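Local coordinates for deoxycytidylate deaminase (Cyanophage S-TIM5, PDB 4P9E), which probably deaminates dCMP to dUMP at a zinc centre, supplying the precursor for thymidine nucleotides, at residues 15-20 / 92-97; 28-33 / 44-49. All coordinates share one frame; numbering follows the deposited sequence.

In the fold
From the N terminus the chain runs through helix 6-20, whose last turns hold 15-20, then enters the hairpin of strands 31-36 and 39-45. Interaction 2 (28-33 with 44-49) closes this hairpin at its open end, a short loop. Interaction 1 closes a far longer one, bringing 92-97 at the end of strand 90-93 back against the helix, so the two contacts nest rather than cross. Their centres lie 8 Å apart, and strand 31-36 is common ground: it pairs with 39-45 on one side and 90-93 on the other, with probable hydrogen bonds from Phe92 N to Ile33 O and from Thr94 N to Gly31 O.

Interaction 1. Residues 15-20 / 92-97; sequences TAELFS and FCTHSP
Ala16 meets the strand first, its CB directed at the opposite backbone and 3.7 Å from Phe92 O. The absence of any cross-segment hydrogen bond marks this as van der Waals packing, and the small methyl lets the helix come close: the CA atoms of Ala16 and Cys93 are 6.0 Å apart. The carbonyl of the same residue also faces Thr94, with Ala16 O 3.8 Å from Thr94 CG2.

At Glu17 the aliphatic part of the side chain does the touching, CG lying 3.7 Å from Thr94 CG2. CG stands anti to the carbonyl carbon (chi1 -81°) and the chain is extended beyond it, while the carboxylate forms a salt bridge with Arg116 through OE1.

Ser20, one turn later, approaches the same methyl with CB, 4.0 Å from Thr94 CG2. Its hydroxyl turns back to the helix, where Ser20 OG donates to Glu17 O at 2.7 Å with the donor tilted 23° from the carbonyl plane.

Thr94 thus presents one methyl to three helical residues. Its OG1 serves the strand side: it lies in the plane of the His95 ring, hydrogen-bonded to His95 ND1 at 2.8 Å, and also bonds to Gly31 N. Two residues earlier, the Phe92 ring leads away from 15-20 and stacks with Tyr114.

The arrangement is a helix laid across one face of a mixed beta-sheet, as in the alpha/beta fold of the cytidine deaminase family; beyond Pro97, Cys98 and Cys101 join His70 in binding the zinc ion.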
loop_
_atom_site.group_PDB
_atom_site.type_symbol
_atom_site.label_atom_id
_atom_site.label_comp_id
_atom_site.label_asym_id
_atom_site.label_seq_id
_atom_site.Cartn_x
_atom_site.Cartn_y
_atom_site.Cartn_z
ATOM N N THR A 15 4.155 26.402 -1.365
ATOM C CA THR A 15 3.534 25.577 -0.349
ATOM C C THR A 15 4.588 25.216 0.671
ATOM O O THR A 15 4.376 25.334 1.875
ATOM C CB THR A 15 2.928 24.304 -0.961
ATOM O OG1 THR A 15 1.900 24.665 -1.892
ATOM C CG2 THR A 15 2.329 23.397 0.127
ATOM N N ALA A 16 5.736 24.783 0.180
ATOM C CA ALA A 16 6.879 24.585 1.048
ATOM C C ALA A 16 7.134 25.855 1.884
ATOM O O ALA A 16 7.443 25.767 3.066
ATOM C CB ALA A 16 8.093 24.215 0.234
ATOM N N GLU A 17 6.980 27.028 1.271
ATOM C CA GLU A 17 7.106 28.294 1.986
ATOM C C GLU A 17 6.025 28.510 3.035
ATOM O O GLU A 17 6.310 29.016 4.120
ATOM C CB GLU A 17 7.093 29.468 1.022
ATOM C CG GLU A 17 8.422 29.730 0.374
ATOM C CD GLU A 17 8.323 30.760 -0.735
ATOM O OE1 GLU A 17 9.190 30.740 -1.625
ATOM O OE2 GLU A 17 7.384 31.593 -0.721
ATOM N N LEU A 18 4.787 28.160 2.703
ATOM C CA LEU A 18 3.687 28.193 3.667
ATOM C C LEU A 18 4.042 27.394 4.905
ATOM O O LEU A 18 3.742 27.789 6.033
ATOM C CB LEU A 18 2.444 27.561 3.062
ATOM C CG LEU A 18 1.211 28.425 2.901
ATOM C CD1 LEU A 18 1.591 29.770 2.315
ATOM C CD2 LEU A 18 0.249 27.710 1.986
ATOM N N PHE A 19 4.686 26.256 4.698
ATOM C CA PHE A 19 5.003 25.395 5.823
ATOM C C PHE A 19 6.277 25.750 6.554
ATOM O O PHE A 19 6.414 25.417 7.717
ATOM C CB PHE A 19 4.967 23.926 5.421
ATOM C CG PHE A 19 3.574 23.408 5.266
ATOM C CD1 PHE A 19 2.808 23.109 6.385
ATOM C CD2 PHE A 19 3.007 23.265 4.014
ATOM C CE1 PHE A 19 1.506 22.650 6.251
ATOM C CE2 PHE A 19 1.708 22.811 3.873
ATOM C CZ PHE A 19 0.952 22.502 4.989
ATOM N N SER A 20 7.200 26.441 5.897
ATOM C CA SER A 20 8.391 26.906 6.599
ATOM C C SER A 20 7.992 27.843 7.731
ATOM O O SER A 20 8.641 27.875 8.771
ATOM C CB SER A 20 9.383 27.600 5.656
ATOM O OG SER A 20 8.838 28.779 5.098
ATOM N N PHE A 92 10.474 19.544 -3.123
ATOM C CA PHE A 92 10.548 21.007 -3.128
ATOM C C PHE A 92 10.891 21.492 -1.737
ATOM O O PHE A 92 10.127 21.316 -0.801
ATOM C CB PHE A 92 9.242 21.659 -3.557
ATOM C CG PHE A 92 8.908 21.442 -4.986
ATOM C CD1 PHE A 92 9.108 22.446 -5.912
ATOM C CD2 PHE A 92 8.400 20.230 -5.419
ATOM C CE1 PHE A 92 8.799 22.237 -7.237
ATOM C CE2 PHE A 92 8.100 20.031 -6.742
ATOM C CZ PHE A 92 8.299 21.029 -7.645
ATOM N N CYS A 93 12.046 22.114 -1.593
ATOM C CA CYS A 93 12.410 22.652 -0.310
ATOM C C CYS A 93 12.663 24.173 -0.408
ATOM O O CYS A 93 13.060 24.674 -1.457
ATOM C CB CYS A 93 13.621 21.884 0.232
ATOM S SG CYS A 93 13.879 22.094 2.020
ATOM N N THR A 94 12.392 24.913 0.660
ATOM C CA THR A 94 12.768 26.324 0.693
ATOM C C THR A 94 14.282 26.493 0.666
ATOM O O THR A 94 14.789 27.465 0.136
ATOM C CB THR A 94 12.220 27.063 1.935
ATOM O OG1 THR A 94 12.596 26.367 3.126
ATOM C CG2 THR A 94 10.711 27.177 1.877
ATOM N N HIS A 95 15.004 25.537 1.230
ATOM C CA HIS A 95 16.450 25.635 1.275
ATOM C C HIS A 95 17.160 24.454 0.660
ATOM O O HIS A 95 16.645 23.347 0.675
ATOM C CB HIS A 95 16.924 25.816 2.704
ATOM C CG HIS A 95 16.497 27.114 3.312
ATOM N ND1 HIS A 95 15.189 27.369 3.664
ATOM C CD2 HIS A 95 17.197 28.232 3.592
ATOM C CE1 HIS A 95 15.107 28.592 4.158
ATOM N NE2 HIS A 95 16.308 29.136 4.135
ATOM N N SER A 96 18.328 24.728 0.087
ATOM C CA SER A 96 19.312 23.716 -0.260
ATOM C C SER A 96 19.496 22.822 0.970
ATOM O O SER A 96 19.503 23.324 2.088
ATOM C CB SER A 96 20.620 24.416 -0.678
ATOM O OG SER A 96 21.796 23.721 -0.277
ATOM N N PRO A 97 19.572 21.490 0.781
ATOM C CA PRO A 97 19.717 20.610 1.947
ATOM C C PRO A 97 21.143 20.413 2.456
ATOM O O PRO A 97 22.100 20.476 1.696
ATOM C CB PRO A 97 19.142 19.276 1.459
ATOM C CG PRO A 97 19.290 19.322 0.012
ATOM C CD PRO A 97 19.118 20.746 -0.401
#

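Interaction 2. Residues 28-33 / 44-49; sequences MKVGAI and GWNGTP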
loop_
_atom_site.group_PDB
_atom_site.type_symbol
_atom_site.label_atom_id
_atom_site.label_comp_id
_atom_site.label_asym_id
_atom_site.label_seq_id
_atom_site.Cartn_x
_atom_site.Cartn_y
_atom_site.Cartn_z
ATOM N N MET A 28 16.570 29.531 11.417
ATOM C CA MET A 28 16.144 29.271 10.054
ATOM C C MET A 28 14.803 28.582 10.045
ATOM O O MET A 28 14.616 27.605 10.758
ATOM C CB MET A 28 17.152 28.361 9.384
ATOM C CG MET A 28 17.329 28.609 7.924
ATOM S SD MET A 28 18.743 27.643 7.408
ATOM C CE MET A 28 19.485 28.742 6.194
ATOM N N LYS A 29 13.873 29.103 9.251
ATOM C CA LYS A 29 12.620 28.409 8.967
ATOM C C LYS A 29 12.650 27.728 7.580
ATOM O O LYS A 29 12.841 28.377 6.555
ATOM C CB LYS A 29 11.437 29.366 9.076
ATOM C CG LYS A 29 11.328 30.051 10.415
ATOM C CD LYS A 29 9.895 30.509 10.689
ATOM C CE LYS A 29 9.829 31.418 11.911
ATOM N NZ LYS A 29 10.632 30.872 13.051
ATOM N N VAL A 30 12.472 26.411 7.569
ATOM C CA VAL A 30 12.553 25.613 6.346
ATOM C C VAL A 30 11.270 24.813 6.134
ATOM O O VAL A 30 10.673 24.294 7.086
ATOM C CB VAL A 30 13.736 24.622 6.418
ATOM C CG1 VAL A 30 14.024 24.009 5.050
ATOM C CG2 VAL A 30 14.972 25.317 6.961
ATOM N N GLY A 31 10.841 24.717 4.886
ATOM C CA GLY A 31 9.708 23.882 4.553
ATOM C C GLY A 31 10.105 22.919 3.465
ATOM O O GLY A 31 10.951 23.231 2.645
ATOM N N ALA A 32 9.507 21.735 3.463
ATOM C CA ALA A 32 9.711 20.783 2.369
ATOM C C ALA A 32 8.385 20.141 1.953
ATOM O O ALA A 32 7.453 20.058 2.741
ATOM C CB ALA A 32 10.753 19.717 2.739
ATOM N N ILE A 33 8.322 19.710 0.698
ATOM C CA ILE A 33 7.133 19.128 0.078
ATOM C C ILE A 33 7.589 17.987 -0.822
ATOM O O ILE A 33 8.466 18.181 -1.652
ATOM C CB ILE A 33 6.413 20.178 -0.790
ATOM C CG1 ILE A 33 5.607 21.113 0.088
ATOM C CG2 ILE A 33 5.463 19.544 -1.748
ATOM C CD1 ILE A 33 4.457 20.434 0.756
ATOM N N GLY A 44 6.729 18.991 5.500
ATOM C CA GLY A 44 7.625 18.956 6.625
ATOM C C GLY A 44 8.243 20.309 6.861
ATOM O O GLY A 44 8.402 21.122 5.955
ATOM N N TRP A 45 8.587 20.553 8.109
ATOM C CA TRP A 45 9.251 21.776 8.444
ATOM C C TRP A 45 10.249 21.515 9.551
ATOM O O TRP A 45 10.357 20.408 10.073
ATOM C CB TRP A 45 8.242 22.861 8.822
ATOM C CG TRP A 45 7.361 22.515 9.994
ATOM C CD1 TRP A 45 7.669 22.653 11.317
ATOM C CD2 TRP A 45 6.027 21.978 9.951
ATOM N NE1 TRP A 45 6.626 22.241 12.091
ATOM C CE2 TRP A 45 5.607 21.821 11.290
ATOM C CE3 TRP A 45 5.158 21.613 8.916
ATOM C CZ2 TRP A 45 4.346 21.311 11.622
ATOM C CZ3 TRP A 45 3.901 21.109 9.246
ATOM C CH2 TRP A 45 3.508 20.964 10.588
ATOM N N ASN A 46 11.068 22.494 9.884
ATOM C CA ASN A 46 12.108 22.205 10.857
ATOM C C ASN A 46 11.664 22.448 12.292
ATOM O O ASN A 46 10.945 23.394 12.579
ATOM C CB ASN A 46 13.421 22.921 10.519
ATOM C CG ASN A 46 13.302 24.411 10.588
ATOM O OD1 ASN A 46 12.207 24.958 10.574
ATOM N ND2 ASN A 46 14.434 25.085 10.672
ATOM N N GLY A 47 12.077 21.567 13.191
ATOM C CA GLY A 47 11.699 21.693 14.578
ATOM C C GLY A 47 11.872 20.438 15.398
ATOM O O GLY A 47 12.414 19.440 14.944
ATOM N N THR A 48 11.393 20.510 16.629
ATOM C CA THR A 48 11.500 19.423 17.597
ATOM C C THR A 48 10.414 18.371 17.389
ATOM O O THR A 48 9.325 18.678 16.887
ATOM C CB THR A 48 11.384 19.950 19.049
ATOM O OG1 THR A 48 10.045 20.405 19.302
ATOM C CG2 THR A 48 12.368 21.075 19.281
ATOM N N PRO A 49 10.720 17.150 17.805
ATOM C CA PRO A 49 9.842 16.001 17.608
ATOM C C PRO A 49 8.565 16.157 18.400
ATOM O O PRO A 49 8.559 16.828 19.424
ATOM C CB PRO A 49 10.667 14.848 18.167
ATOM C CG PRO A 49 12.057 15.255 17.932
ATOM C CD PRO A 49 12.097 16.737 18.117
#
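Asn46 grips the backbone of 28-33 with both ends of its amide. Asn46 ND2 donates to Met28 O, nearly straight (171°) and with the acceptor in the amide plane, although the donor stands 37° above the carbonyl plane; the modelled 2.5 Å is implausibly short, its exact value doubtful. Asn46 OD1 accepts a weak bond from Val30 N at 3.3 Å and bonds to Ser23 OG. CB points toward 28-33, and with CG between the backbone N and carbonyl carbon (chi1 64°) the amide reaches Met28 O and Val30 N.

Antiparallel pairing follows. Asn46 N donates weakly to Val30 O at 3.4 Å. Ala32 N donates to Gly44 O at 2.8 Å, with a weak return bond from Gly44 N to Ala32 O; Gly31 and Trp45 form the adjoining non-hydrogen-bonded pair. There Trp45 CA lies 3.2 Å from Val30 O in a CA-H...O contact.

Packing is modest: Val30 CG2 lies 3.8 Å from Asn46 ND2, and the Trp45 indole leads away, packing on Ile8 of a second subunit.

The asparagine amide therefore carries on the pairing as backbone bonding weakens. Trp45 and Asn46 contact nucleotides in ligand-bound forms; these bonds are consistent with fixing this part of the pocket.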